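Local coordinates for clostripain-related protein (Bacteroides thetaiotaomicron, PDB 6N9J) that probably cleaves peptide bonds as a secreted C11 (clostripain-family) cysteine protease, and is held here in complex with an irreversible peptide inhibitor, at residues 256-261 and 301-306; 248-253 and 308-313; 291-296 and 346-351. All blocks are in the same frame, centred on the assembly; numbering follows the deposited sequence.

In the fold
The three contacts involve three helices, 248-259, 290-297 and 301-314, on the same side of the chain's centre; contact 3 adds the end of a strand and a loop. Contacts 1 and 2 join the same two helices, 248-259 and 301-314, at points about 11 Å apart between centres. Contact 1 lies farther out, is partly buried and rests on small side chains. Contact 2 lies closer in and uses larger ones, a leucine, a methionine and a tyrosine. Contact 3 is buried and ties helix 290-297 to the end of strand 345-346 and the loop after it. All three are apolar, with no hydrogen bond across any of them. Helix 290-297 also packs on helix 301-314.

Contact 1: residues 256-261 and 301-306; sequences RDVLQT and SQAFNH
An antiparallel helix pair is closed here at its outer end, where the last turn of helix 248-259 lies against the first turns of helix 301-314. V258 and A303 are the closest pair by backbone, with their CA atoms 5.4 Å apart. Only one methyl of V258 does the touching. Its CG2 packs against the backbone of the other helix, 3.6 Å from A303 O, and lies 4.3 Å from A303 CB. The same methyl comes within 4.3 Å of F304 CA. With CG1 anti to the backbone N (chi1 163°), CG2 is the branch left on the side of helix 301-314. A303 answers with its single methyl, which points toward helix 248-259 and reaches D257 O at 4.2 Å. The small alanine lets the two backbones come close. No hydrogen bond crosses the interface.

The helix end has its own polar closure. V258 O accepts from both T261 N and T261 OG1. The hydroxyl bond is 2.9 Å from T261 OG1 to V258 O, and its donor is tilted 19° from the carbonyl plane. These bonds hold the chain as it leaves the helix.

At the start of the other helix, N300 OD1 accepts from A303 N. The ring of F304 turns to helix 290-297 and packs on M291 and Q295, while L259 touches W372.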
ATOM      1  N   ARG A 256     -20.171  14.258  -3.269  1.00 32.34           N
ATOM      2  CA  ARG A 256     -21.395  14.364  -4.043  1.00 38.35           C
ATOM      3  C   ARG A 256     -21.919  15.791  -3.999  1.00 44.11           C
ATOM      4  O   ARG A 256     -22.307  16.344  -5.020  1.00 45.18           O
ATOM      5  CB  ARG A 256     -22.446  13.387  -3.523  1.00 42.71           C
ATOM      6  CG  ARG A 256     -21.997  11.933  -3.603  1.00 47.31           C
ATOM      7  CD  ARG A 256     -23.057  10.949  -3.117  1.00 52.59           C
ATOM      8  NE  ARG A 256     -24.091  11.602  -2.323  1.00 56.96           N
ATOM      9  CZ  ARG A 256     -24.577  11.116  -1.186  1.00 59.15           C
ATOM     10  NH1 ARG A 256     -24.120   9.966  -0.704  1.00 57.96           N
ATOM     11  NH2 ARG A 256     -25.519  11.786  -0.530  1.00 61.34           N
ATOM     12  N   ASP A 257     -21.887  16.391  -2.815  1.00 46.84           N
ATOM     13  CA  ASP A 257     -22.368  17.753  -2.632  1.00 49.86           C
ATOM     14  C   ASP A 257     -21.560  18.759  -3.442  1.00 43.57           C
ATOM     15  O   ASP A 257     -22.114  19.733  -3.962  1.00 44.59           O
ATOM     16  CB  ASP A 257     -22.335  18.128  -1.152  1.00 57.03           C
ATOM     17  CG  ASP A 257     -23.286  17.295  -0.324  1.00 63.17           C
ATOM     18  OD1 ASP A 257     -24.023  16.466  -0.907  1.00 64.81           O
ATOM     19  OD2 ASP A 257     -23.289  17.466   0.913  1.00 66.35           O
ATOM     20  N   VAL A 258     -20.255  18.529  -3.544  1.00 34.12           N
ATOM     21  CA  VAL A 258     -19.398  19.416  -4.317  1.00 29.43           C
ATOM     22  C   VAL A 258     -19.768  19.325  -5.798  1.00 29.74           C
ATOM     23  O   VAL A 258     -19.924  20.343  -6.470  1.00 29.02           O
ATOM     24  CB  VAL A 258     -17.903  19.092  -4.105  1.00 26.98           C
ATOM     25  CG1 VAL A 258     -17.049  19.704  -5.195  1.00 24.12           C
ATOM     26  CG2 VAL A 258     -17.450  19.593  -2.747  1.00 27.27           C
ATOM     27  N   LEU A 259     -19.939  18.101  -6.284  1.00 30.10           N
ATOM     28  CA  LEU A 259     -20.305  17.858  -7.672  1.00 33.19           C
ATOM     29  C   LEU A 259     -21.643  18.478  -8.054  1.00 40.53           C
ATOM     30  O   LEU A 259     -21.872  18.752  -9.228  1.00 44.16           O
ATOM     31  CB  LEU A 259     -20.342  16.354  -7.964  1.00 29.73           C
ATOM     32  CG  LEU A 259     -18.995  15.635  -7.905  1.00 27.58           C
ATOM     33  CD1 LEU A 259     -19.130  14.175  -8.328  1.00 26.53           C
ATOM     34  CD2 LEU A 259     -17.974  16.347  -8.760  1.00 26.85           C
ATOM     35  N   GLN A 260     -22.522  18.720  -7.084  1.00 46.20           N
ATOM     36  CA  GLN A 260     -23.822  19.331  -7.389  1.00 52.38           C
ATOM     37  C   GLN A 260     -23.701  20.791  -7.817  1.00 52.11           C
ATOM     38  O   GLN A 260     -24.702  21.432  -8.127  1.00 54.74           O
ATOM     39  CB  GLN A 260     -24.772  19.244  -6.191  1.00 57.15           C
ATOM     40  CG  GLN A 260     -24.786  17.910  -5.448  1.00 59.77           C
ATOM     41  CD  GLN A 260     -25.244  16.725  -6.293  1.00 63.58           C
ATOM     42  OE1 GLN A 260     -24.637  16.387  -7.313  1.00 64.07           O
ATOM     43  NE2 GLN A 260     -26.319  16.081  -5.858  1.00 66.27           N
ATOM     44  N   THR A 261     -22.474  21.308  -7.826  1.00 48.80           N
ATOM     45  CA  THR A 261     -22.204  22.694  -8.202  1.00 46.11           C
ATOM     46  C   THR A 261     -21.010  22.770  -9.158  1.00 39.17           C
ATOM     47  O   THR A 261     -20.275  21.785  -9.339  1.00 32.74           O
ATOM     48  CB  THR A 261     -21.932  23.572  -6.955  1.00 48.70           C
ATOM     49  OG1 THR A 261     -20.782  23.074  -6.253  1.00 49.67           O
ATOM     50  CG2 THR A 261     -23.121  23.547  -6.010  1.00 49.39           C
ATOM     51  N   SER A 301     -17.965  27.642  -2.212  1.00 29.06           N
ATOM     52  CA  SER A 301     -17.090  27.602  -1.036  1.00 29.77           C
ATOM     53  C   SER A 301     -17.695  26.886   0.181  1.00 30.02           C
ATOM     54  O   SER A 301     -16.973  26.267   0.940  1.00 26.97           O
ATOM     55  CB  SER A 301     -16.680  29.018  -0.632  1.00 30.01           C
ATOM     56  OG  SER A 301     -15.740  29.548  -1.551  1.00 30.77           O
ATOM     57  N   GLN A 302     -19.004  26.991   0.377  1.00 35.65           N
ATOM     58  CA  GLN A 302     -19.653  26.297   1.483  1.00 35.98           C
ATOM     59  C   GLN A 302     -19.472  24.800   1.310  1.00 34.92           C
ATOM     60  O   GLN A 302     -18.959  24.114   2.195  1.00 32.14           O
ATOM     61  CB  GLN A 302     -21.138  26.647   1.560  1.00 38.11           C
ATOM     62  N   ALA A 303     -19.883  24.302   0.150  1.00 34.66           N
ATOM     63  CA  ALA A 303     -19.726  22.893  -0.182  1.00 33.55           C
ATOM     64  C   ALA A 303     -18.274  22.453  -0.054  1.00 31.28           C
ATOM     65  O   ALA A 303     -17.986  21.342   0.399  1.00 30.59           O
ATOM     66  CB  ALA A 303     -20.230  22.625  -1.584  1.00 35.03           C
ATOM     67  N   PHE A 304     -17.359  23.335  -0.443  1.00 29.87           N
ATOM     68  CA  PHE A 304     -15.953  22.971  -0.511  1.00 28.36           C
ATOM     69  C   PHE A 304     -15.264  23.013   0.833  1.00 28.26           C
ATOM     70  O   PHE A 304     -14.495  22.117   1.159  1.00 24.21           O
ATOM     71  CB  PHE A 304     -15.196  23.878  -1.465  1.00 28.01           C
ATOM     72  CG  PHE A 304     -13.755  23.499  -1.616  1.00 28.23           C
ATOM     73  CD1 PHE A 304     -13.406  22.257  -2.127  1.00 24.04           C
ATOM     74  CD2 PHE A 304     -12.751  24.376  -1.241  1.00 30.49           C
ATOM     75  CE1 PHE A 304     -12.084  21.898  -2.267  1.00 23.40           C
ATOM     76  CE2 PHE A 304     -11.422  24.016  -1.373  1.00 30.16           C
ATOM     77  CZ  PHE A 304     -11.092  22.776  -1.884  1.00 25.58           C
ATOM     78  N   ASN A 305     -15.513  24.070   1.597  1.00 29.75           N
ATOM     79  CA  ASN A 305     -14.911  24.173   2.919  1.00 29.83           C
ATOM     80  C   ASN A 305     -15.355  23.010   3.801  1.00 26.86           C
ATOM     81  O   ASN A 305     -14.645  22.625   4.711  1.00 28.25           O
ATOM     82  CB  ASN A 305     -15.257  25.513   3.578  1.00 31.26           C
ATOM     83  CG  ASN A 305     -14.649  26.702   2.842  1.00 34.29           C
ATOM     84  OD1 ASN A 305     -13.681  26.556   2.093  1.00 35.20           O
ATOM     85  ND2 ASN A 305     -15.216  27.888   3.055  1.00 35.64           N
ATOM     86  N   HIS A 306     -16.536  22.463   3.528  1.00 26.17           N
ATOM     87  CA  HIS A 306     -17.003  21.284   4.233  1.00 26.68           C
ATOM     88  C   HIS A 306     -16.247  20.044   3.747  1.00 27.36           C
ATOM     89  O   HIS A 306     -15.883  19.177   4.540  1.00 25.23           O
ATOM     90  CB  HIS A 306     -18.500  21.080   4.042  1.00 28.92           C
ATOM     91  CG  HIS A 306     -19.002  19.807   4.649  1.00 33.35           C
ATOM     92  ND1 HIS A 306     -19.261  19.675   5.995  1.00 34.04           N
ATOM     93  CD2 HIS A 306     -19.259  18.594   4.098  1.00 33.07           C
ATOM     94  CE1 HIS A 306     -19.668  18.444   6.247  1.00 34.05           C
ATOM     95  NE2 HIS A 306     -19.675  17.769   5.112  1.00 33.53           N
TER

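Contact 2: residues 248-253 and 308-313; sequences LSALAA and KEMYKN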
ATOM      1  N   LEU A 248     -14.473   7.467   5.190  1.00 17.56           N
ATOM      2  CA  LEU A 248     -14.644   7.511   3.734  1.00 19.87           C
ATOM      3  C   LEU A 248     -16.085   7.716   3.272  1.00 24.78           C
ATOM      4  O   LEU A 248     -16.314   8.358   2.241  1.00 24.34           O
ATOM      5  CB  LEU A 248     -14.095   6.237   3.097  1.00 22.21           C
ATOM      6  CG  LEU A 248     -12.604   5.985   3.352  1.00 24.52           C
ATOM      7  CD1 LEU A 248     -12.231   4.550   3.008  1.00 26.39           C
ATOM      8  CD2 LEU A 248     -11.760   6.963   2.557  1.00 23.95           C
ATOM      9  N   SER A 249     -17.059   7.178   4.005  1.00 26.60           N
ATOM     10  CA  SER A 249     -18.456   7.352   3.613  1.00 28.89           C
ATOM     11  C   SER A 249     -18.852   8.839   3.644  1.00 27.92           C
ATOM     12  O   SER A 249     -19.516   9.324   2.731  1.00 26.85           O
ATOM     13  CB  SER A 249     -19.390   6.537   4.510  1.00 32.16           C
ATOM     14  OG  SER A 249     -19.302   6.966   5.855  1.00 36.58           O
ATOM     15  N   ALA A 250     -18.434   9.552   4.687  1.00 27.03           N
ATOM     16  CA  ALA A 250     -18.672  10.991   4.779  1.00 25.75           C
ATOM     17  C   ALA A 250     -17.907  11.745   3.694  1.00 23.35           C
ATOM     18  O   ALA A 250     -18.377  12.763   3.185  1.00 23.65           O
ATOM     19  CB  ALA A 250     -18.285  11.517   6.150  1.00 24.63           C
ATOM     20  N   LEU A 251     -16.726  11.256   3.352  1.00 21.11           N
ATOM     21  CA  LEU A 251     -15.957  11.865   2.273  1.00 21.93           C
ATOM     22  C   LEU A 251     -16.720  11.724   0.954  1.00 24.59           C
ATOM     23  O   LEU A 251     -16.864  12.686   0.206  1.00 27.84           O
ATOM     24  CB  LEU A 251     -14.564  11.236   2.174  1.00 17.93           C
ATOM     25  CG  LEU A 251     -13.618  11.879   1.145  1.00 19.27           C
ATOM     26  CD1 LEU A 251     -13.401  13.377   1.397  1.00 14.86           C
ATOM     27  CD2 LEU A 251     -12.301  11.145   1.109  1.00 13.62           C
ATOM     28  N   ALA A 252     -17.235  10.529   0.689  1.00 25.38           N
ATOM     29  CA  ALA A 252     -18.032  10.288  -0.514  1.00 25.22           C
ATOM     30  C   ALA A 252     -19.267  11.186  -0.538  1.00 24.42           C
ATOM     31  O   ALA A 252     -19.607  11.742  -1.574  1.00 27.77           O
ATOM     32  CB  ALA A 252     -18.437   8.821  -0.597  1.00 23.52           C
ATOM     33  N   ALA A 253     -19.929  11.329   0.607  1.00 22.89           N
ATOM     34  CA  ALA A 253     -21.094  12.203   0.718  1.00 23.50           C
ATOM     35  C   ALA A 253     -20.706  13.675   0.534  1.00 24.89           C
ATOM     36  O   ALA A 253     -21.440  14.440  -0.077  1.00 26.38           O
ATOM     37  CB  ALA A 253     -21.790  12.000   2.061  1.00 23.55           C
ATOM     38  N   LYS A 308     -13.220  19.915   2.626  1.00 26.96           N
ATOM     39  CA  LYS A 308     -11.872  19.916   3.188  1.00 27.37           C
ATOM     40  C   LYS A 308     -11.868  19.347   4.607  1.00 25.96           C
ATOM     41  O   LYS A 308     -10.934  18.645   4.987  1.00 25.12           O
ATOM     42  CB  LYS A 308     -11.279  21.322   3.181  1.00 28.71           C
ATOM     43  CG  LYS A 308     -11.018  21.857   1.771  1.00 33.76           C
ATOM     44  CD  LYS A 308     -10.045  23.023   1.777  1.00 37.77           C
ATOM     45  CE  LYS A 308     -10.595  24.210   2.549  1.00 42.13           C
ATOM     46  NZ  LYS A 308      -9.594  25.316   2.660  1.00 43.88           N
ATOM     47  N   GLU A 309     -12.910  19.648   5.379  1.00 25.23           N
ATOM     48  CA  GLU A 309     -13.034  19.100   6.731  1.00 26.88           C
ATOM     49  C   GLU A 309     -13.147  17.583   6.699  1.00 22.07           C
ATOM     50  O   GLU A 309     -12.468  16.900   7.449  1.00 22.25           O
ATOM     51  CB  GLU A 309     -14.244  19.686   7.461  1.00 30.87           C
ATOM     52  CG  GLU A 309     -14.309  21.208   7.495  1.00 37.72           C
ATOM     53  CD  GLU A 309     -13.318  21.828   8.462  1.00 42.28           C
ATOM     54  OE1 GLU A 309     -12.410  21.107   8.936  1.00 39.09           O
ATOM     55  OE2 GLU A 309     -13.458  23.041   8.756  1.00 46.63           O
ATOM     56  N   MET A 310     -14.016  17.068   5.831  1.00 21.46           N
ATOM     57  CA  MET A 310     -14.207  15.632   5.703  1.00 20.54           C
ATOM     58  C   MET A 310     -12.944  14.986   5.176  1.00 20.73           C
ATOM     59  O   MET A 310     -12.622  13.855   5.526  1.00 17.86           O
ATOM     60  CB  MET A 310     -15.384  15.319   4.777  1.00 19.00           C
ATOM     61  CG  MET A 310     -16.725  15.808   5.287  1.00 20.42           C
ATOM     62  SD  MET A 310     -17.237  15.167   6.900  1.00 18.26           S
ATOM     63  CE  MET A 310     -16.800  16.543   7.939  1.00 20.39           C
ATOM     64  N   TYR A 311     -12.237  15.712   4.317  1.00 23.78           N
ATOM     65  CA  TYR A 311     -10.953  15.242   3.807  1.00 22.94           C
ATOM     66  C   TYR A 311      -9.931  15.135   4.932  1.00 20.79           C
ATOM     67  O   TYR A 311      -9.181  14.170   5.007  1.00 18.35           O
ATOM     68  CB  TYR A 311     -10.435  16.184   2.727  1.00 22.70           C
ATOM     69  CG  TYR A 311      -9.244  15.663   1.967  1.00 23.90           C
ATOM     70  CD1 TYR A 311      -7.961  15.795   2.474  1.00 23.75           C
ATOM     71  CD2 TYR A 311      -9.401  15.046   0.734  1.00 25.05           C
ATOM     72  CE1 TYR A 311      -6.868  15.329   1.777  1.00 24.36           C
ATOM     73  CE2 TYR A 311      -8.317  14.574   0.030  1.00 25.66           C
ATOM     74  CZ  TYR A 311      -7.051  14.721   0.556  1.00 27.55           C
ATOM     75  OH  TYR A 311      -5.958  14.252  -0.138  1.00 31.44           O
ATOM     76  N   LYS A 312      -9.872  16.158   5.774  1.00 21.45           N
ATOM     77  CA  LYS A 312      -8.947  16.163   6.902  1.00 20.59           C
ATOM     78  C   LYS A 312      -9.234  14.993   7.845  1.00 21.62           C
ATOM     79  O   LYS A 312      -8.311  14.376   8.376  1.00 20.31           O
ATOM     80  CB  LYS A 312      -9.030  17.492   7.659  1.00 15.61           C
ATOM     81  N   ASN A 313     -10.520  14.698   8.048  1.00 24.29           N
ATOM     82  CA  ASN A 313     -10.935  13.592   8.916  1.00 24.48           C
ATOM     83  C   ASN A 313     -10.511  12.221   8.402  1.00 23.05           C
ATOM     84  O   ASN A 313     -10.292  11.298   9.194  1.00 21.84           O
ATOM     85  CB  ASN A 313     -12.458  13.588   9.103  1.00 25.41           C
ATOM     86  CG  ASN A 313     -12.944  14.706  10.009  1.00 25.51           C
ATOM     87  OD1 ASN A 313     -12.156  15.353  10.696  1.00 26.99           O
ATOM     88  ND2 ASN A 313     -14.252  14.934  10.014  1.00 23.46           N
TER
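L251 lays its CD1 methyl over the backbone of helix 301-314 at the step from M310 to Y311. CD1 is 3.9 Å from Y311 CA and 4.1 Å from M310 C. The motif is an antiparallel helix pair. Segments 248-253 and 308-313 run at 159° to each other, with their axes 8.8 Å apart at closest approach. L251 and M310 are level with each other across the pair.

The leucine CG lies anti to the backbone N (chi1 -175°). This carries its end closer to the partner helix than the direction of CB alone would. CD1 then sits near two CB atoms, M310 CB at 4.4 Å and Y311 CB at 4.3 Å.

M310 starts out toward helix 248-259, but its chain is bent at chi2 and chi3 and its end leads away. The contact is therefore made by the middle of the side chain and not by CE. The two helices bury 178 Å² between these segments, summed over both sides, and no hydrogen bond links them.

Y311 is buried and serves other neighbours too. Its ring packs on L290 and M291 of helix 290-297, and its hydroxyl is hydrogen-bonded to E342 O. L248, whose CB points away from helix 301-314, packs on V169 and Y170 of helix 166-171.

On the more exposed side the methionine covers A250: M310 SD lies 3.9 Å from A250 CB, and M310 CG is 4.1 Å from A250 O.

Contact 3: residues 291-296 and 346-351; sequences MGLMQS and TYILRE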
ATOM      1  N   MET A 291      -7.252  16.043  -3.719  1.00 19.25           N
ATOM      2  CA  MET A 291      -7.594  17.395  -3.263  1.00 20.15           C
ATOM      3  C   MET A 291      -7.394  18.403  -4.390  1.00 22.38           C
ATOM      4  O   MET A 291      -8.175  19.345  -4.535  1.00 24.63           O
ATOM      5  CB  MET A 291      -6.768  17.807  -2.036  1.00 17.20           C
ATOM      6  CG  MET A 291      -7.067  19.254  -1.551  1.00 28.35           C
ATOM      7  SD  MET A 291      -8.771  19.545  -1.012  1.00 18.06           S
ATOM      8  CE  MET A 291      -8.709  18.937   0.668  1.00 20.31           C
ATOM      9  N   GLY A 292      -6.339  18.193  -5.178  1.00 22.51           N
ATOM     10  CA  GLY A 292      -6.024  19.053  -6.305  1.00 22.82           C
ATOM     11  C   GLY A 292      -7.137  19.004  -7.322  1.00 19.81           C
ATOM     12  O   GLY A 292      -7.524  20.028  -7.884  1.00 23.63           O
ATOM     13  N   LEU A 293      -7.694  17.818  -7.527  1.00 18.01           N
ATOM     14  CA  LEU A 293      -8.848  17.684  -8.414  1.00 21.35           C
ATOM     15  C   LEU A 293     -10.065  18.478  -7.915  1.00 23.96           C
ATOM     16  O   LEU A 293     -10.701  19.193  -8.688  1.00 23.88           O
ATOM     17  CB  LEU A 293      -9.233  16.215  -8.589  1.00 19.42           C
ATOM     18  CG  LEU A 293     -10.483  15.951  -9.439  1.00 19.23           C
ATOM     19  CD1 LEU A 293     -10.328  16.546 -10.815  1.00 18.31           C
ATOM     20  CD2 LEU A 293     -10.801  14.466  -9.545  1.00 17.93           C
ATOM     21  N   MET A 294     -10.386  18.346  -6.628  1.00 23.20           N
ATOM     22  CA  MET A 294     -11.604  18.941  -6.074  1.00 20.74           C
ATOM     23  C   MET A 294     -11.513  20.463  -5.989  1.00 23.50           C
ATOM     24  O   MET A 294     -12.517  21.168  -6.124  1.00 22.27           O
ATOM     25  CB  MET A 294     -11.897  18.340  -4.696  1.00 19.59           C
ATOM     26  CG  MET A 294     -12.157  16.829  -4.733  1.00 17.21           C
ATOM     27  SD  MET A 294     -13.653  16.391  -5.651  1.00 23.56           S
ATOM     28  CE  MET A 294     -12.958  15.505  -6.994  1.00 23.97           C
ATOM     29  N   GLN A 295     -10.304  20.970  -5.772  1.00 27.84           N
ATOM     30  CA  GLN A 295     -10.088  22.410  -5.756  1.00 31.03           C
ATOM     31  C   GLN A 295     -10.391  23.022  -7.112  1.00 32.16           C
ATOM     32  O   GLN A 295     -10.853  24.147  -7.195  1.00 32.26           O
ATOM     33  CB  GLN A 295      -8.654  22.751  -5.354  1.00 35.91           C
ATOM     34  CG  GLN A 295      -8.441  22.824  -3.855  1.00 41.84           C
ATOM     35  CD  GLN A 295      -7.000  23.103  -3.468  1.00 45.78           C
ATOM     36  OE1 GLN A 295      -6.167  23.420  -4.322  1.00 47.75           O
ATOM     37  NE2 GLN A 295      -6.700  22.996  -2.168  1.00 45.04           N
ATOM     38  N   SER A 296     -10.137  22.285  -8.182  1.00 33.87           N
ATOM     39  CA  SER A 296     -10.307  22.858  -9.507  1.00 37.05           C
ATOM     40  C   SER A 296     -11.709  22.640 -10.071  1.00 35.91           C
ATOM     41  O   SER A 296     -12.075  23.256 -11.059  1.00 36.32           O
ATOM     42  CB  SER A 296      -9.268  22.283 -10.461  1.00 38.58           C
ATOM     43  OG  SER A 296      -9.355  20.877 -10.486  1.00 39.34           O
ATOM     44  N   THR A 346      -6.326   9.825  -7.292  1.00 19.67           N
ATOM     45  CA  THR A 346      -7.618   9.539  -7.876  1.00 19.39           C
ATOM     46  C   THR A 346      -7.470   9.464  -9.392  1.00 21.59           C
ATOM     47  O   THR A 346      -6.509   9.997  -9.964  1.00 18.68           O
ATOM     48  CB  THR A 346      -8.665  10.625  -7.515  1.00 25.16           C
ATOM     49  OG1 THR A 346      -9.957  10.252  -8.012  1.00 24.00           O
ATOM     50  CG2 THR A 346      -8.277  11.962  -8.128  1.00 27.78           C
ATOM     51  N   TYR A 347      -8.423   8.802 -10.040  1.00 21.86           N
ATOM     52  CA  TYR A 347      -8.505   8.830 -11.486  1.00 22.69           C
ATOM     53  C   TYR A 347      -9.403   9.989 -11.943  1.00 24.25           C
ATOM     54  O   TYR A 347     -10.488  10.210 -11.391  1.00 25.60           O
ATOM     55  CB  TYR A 347      -9.033   7.503 -12.011  1.00 23.13           C
ATOM     56  CG  TYR A 347      -9.072   7.424 -13.510  1.00 22.24           C
ATOM     57  CD1 TYR A 347      -7.898   7.472 -14.253  1.00 21.66           C
ATOM     58  CD2 TYR A 347     -10.272   7.289 -14.185  1.00 25.45           C
ATOM     59  CE1 TYR A 347      -7.920   7.401 -15.628  1.00 24.46           C
ATOM     60  CE2 TYR A 347     -10.307   7.217 -15.570  1.00 26.63           C
ATOM     61  CZ  TYR A 347      -9.127   7.271 -16.284  1.00 27.95           C
ATOM     62  OH  TYR A 347      -9.154   7.202 -17.660  1.00 33.08           O
ATOM     63  N   ILE A 348      -8.939  10.737 -12.937  1.00 19.66           N
ATOM     64  CA  ILE A 348      -9.759  11.792 -13.531  1.00 23.19           C
ATOM     65  C   ILE A 348     -10.385  11.291 -14.826  1.00 27.23           C
ATOM     66  O   ILE A 348      -9.683  11.127 -15.827  1.00 30.67           O
ATOM     67  CB  ILE A 348      -8.932  13.052 -13.807  1.00 21.13           C
ATOM     68  CG1 ILE A 348      -8.438  13.664 -12.490  1.00 21.70           C
ATOM     69  CG2 ILE A 348      -9.733  14.046 -14.629  1.00 22.97           C
ATOM     70  CD1 ILE A 348      -7.457  14.813 -12.677  1.00 24.25           C
ATOM     71  N   LEU A 349     -11.689  11.023 -14.802  1.00 28.57           N
ATOM     72  CA  LEU A 349     -12.386  10.525 -15.990  1.00 33.82           C
ATOM     73  C   LEU A 349     -12.160  11.453 -17.171  1.00 38.80           C
ATOM     74  O   LEU A 349     -12.389  12.656 -17.081  1.00 40.87           O
ATOM     75  CB  LEU A 349     -13.884  10.371 -15.724  1.00 35.22           C
ATOM     76  CG  LEU A 349     -14.255   9.242 -14.756  1.00 36.61           C
ATOM     77  CD1 LEU A 349     -15.682   9.408 -14.250  1.00 37.81           C
ATOM     78  CD2 LEU A 349     -14.074   7.885 -15.422  1.00 35.44           C
ATOM     79  N   ARG A 350     -11.691  10.891 -18.275  1.00 41.73           N
ATOM     80  CA  ARG A 350     -11.389  11.693 -19.443  1.00 45.29           C
ATOM     81  C   ARG A 350     -12.388  11.448 -20.567  1.00 49.37           C
ATOM     82  O   ARG A 350     -12.271  12.040 -21.641  1.00 49.12           O
ATOM     83  CB  ARG A 350      -9.968  11.406 -19.916  1.00 45.32           C
ATOM     84  CG  ARG A 350      -8.893  11.784 -18.903  1.00 44.62           C
ATOM     85  CD  ARG A 350      -7.626  11.024 -19.213  1.00 45.87           C
ATOM     86  NE  ARG A 350      -6.440  11.549 -18.544  1.00 45.46           N
ATOM     87  CZ  ARG A 350      -6.108  11.274 -17.287  1.00 44.29           C
ATOM     88  NH1 ARG A 350      -6.896  10.511 -16.543  1.00 41.14           N
ATOM     89  NH2 ARG A 350      -4.999  11.780 -16.770  1.00 45.45           N
ATOM     90  N   GLU A 351     -13.364  10.580 -20.308  1.00 53.53           N
ATOM     91  CA  GLU A 351     -14.447  10.300 -21.255  1.00 59.41           C
ATOM     92  C   GLU A 351     -13.935   9.882 -22.632  1.00 56.39           C
ATOM     93  O   GLU A 351     -14.226  10.539 -23.631  1.00 55.68           O
ATOM     94  CB  GLU A 351     -15.351  11.528 -21.402  1.00 67.29           C
ATOM     95  CG  GLU A 351     -16.108  11.923 -20.140  1.00 71.85           C
ATOM     96  CD  GLU A 351     -17.327  11.056 -19.886  1.00 76.93           C
ATOM     97  OE1 GLU A 351     -17.606  10.149 -20.703  1.00 79.70           O
ATOM     98  OE2 GLU A 351     -18.012  11.284 -18.865  1.00 77.85           O
TER
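L293 points its CB from helix 290-297 toward segment 346-351 and sets both methyls against I348, and CD2 against T346 as well. CG continues outward, anti to the backbone N (chi1 177°), and the fork beyond it makes the contact. CD1 lies 3.8 Å from both I348 CG1 and I348 CD1. CD2 meets T346 CG2 at 3.8 Å and also reaches I348 CG1 at 3.9 Å. I348 CG1 therefore touches both leucine methyls.

The two partners are approached differently. L293 and I348 lie alongside each other, running opposite ways; the T346 side chain stands roughly perpendicular to the leucine. T346 gives only its methyl to the leucine. Its OG1 is hydrogen-bonded to E167 OE2, so the two branches of the threonine do separate work. I276 also touches L293. An alanine in place of L293 would probably open a gap between the helix and the loop, leaving T346 CG2 and the CG1 and CD1 of I348 without the leucine methyls they pack on.

L293 O also accepts two bonds from S296, from its N and its OG, on the same face of its plane. The hydroxyl bond, from S296 OG to L293 O, is 2.8 Å long, with the donor well above the carbonyl plane.

T346 is also bonded through its backbone to H288, just before the helix. The arrangement is a helix that follows directly in sequence on one strand of a two-stranded antiparallel sheet, 288-289 with 345-346, with a buried leucine packed on the end of the other strand and the loop that leaves it.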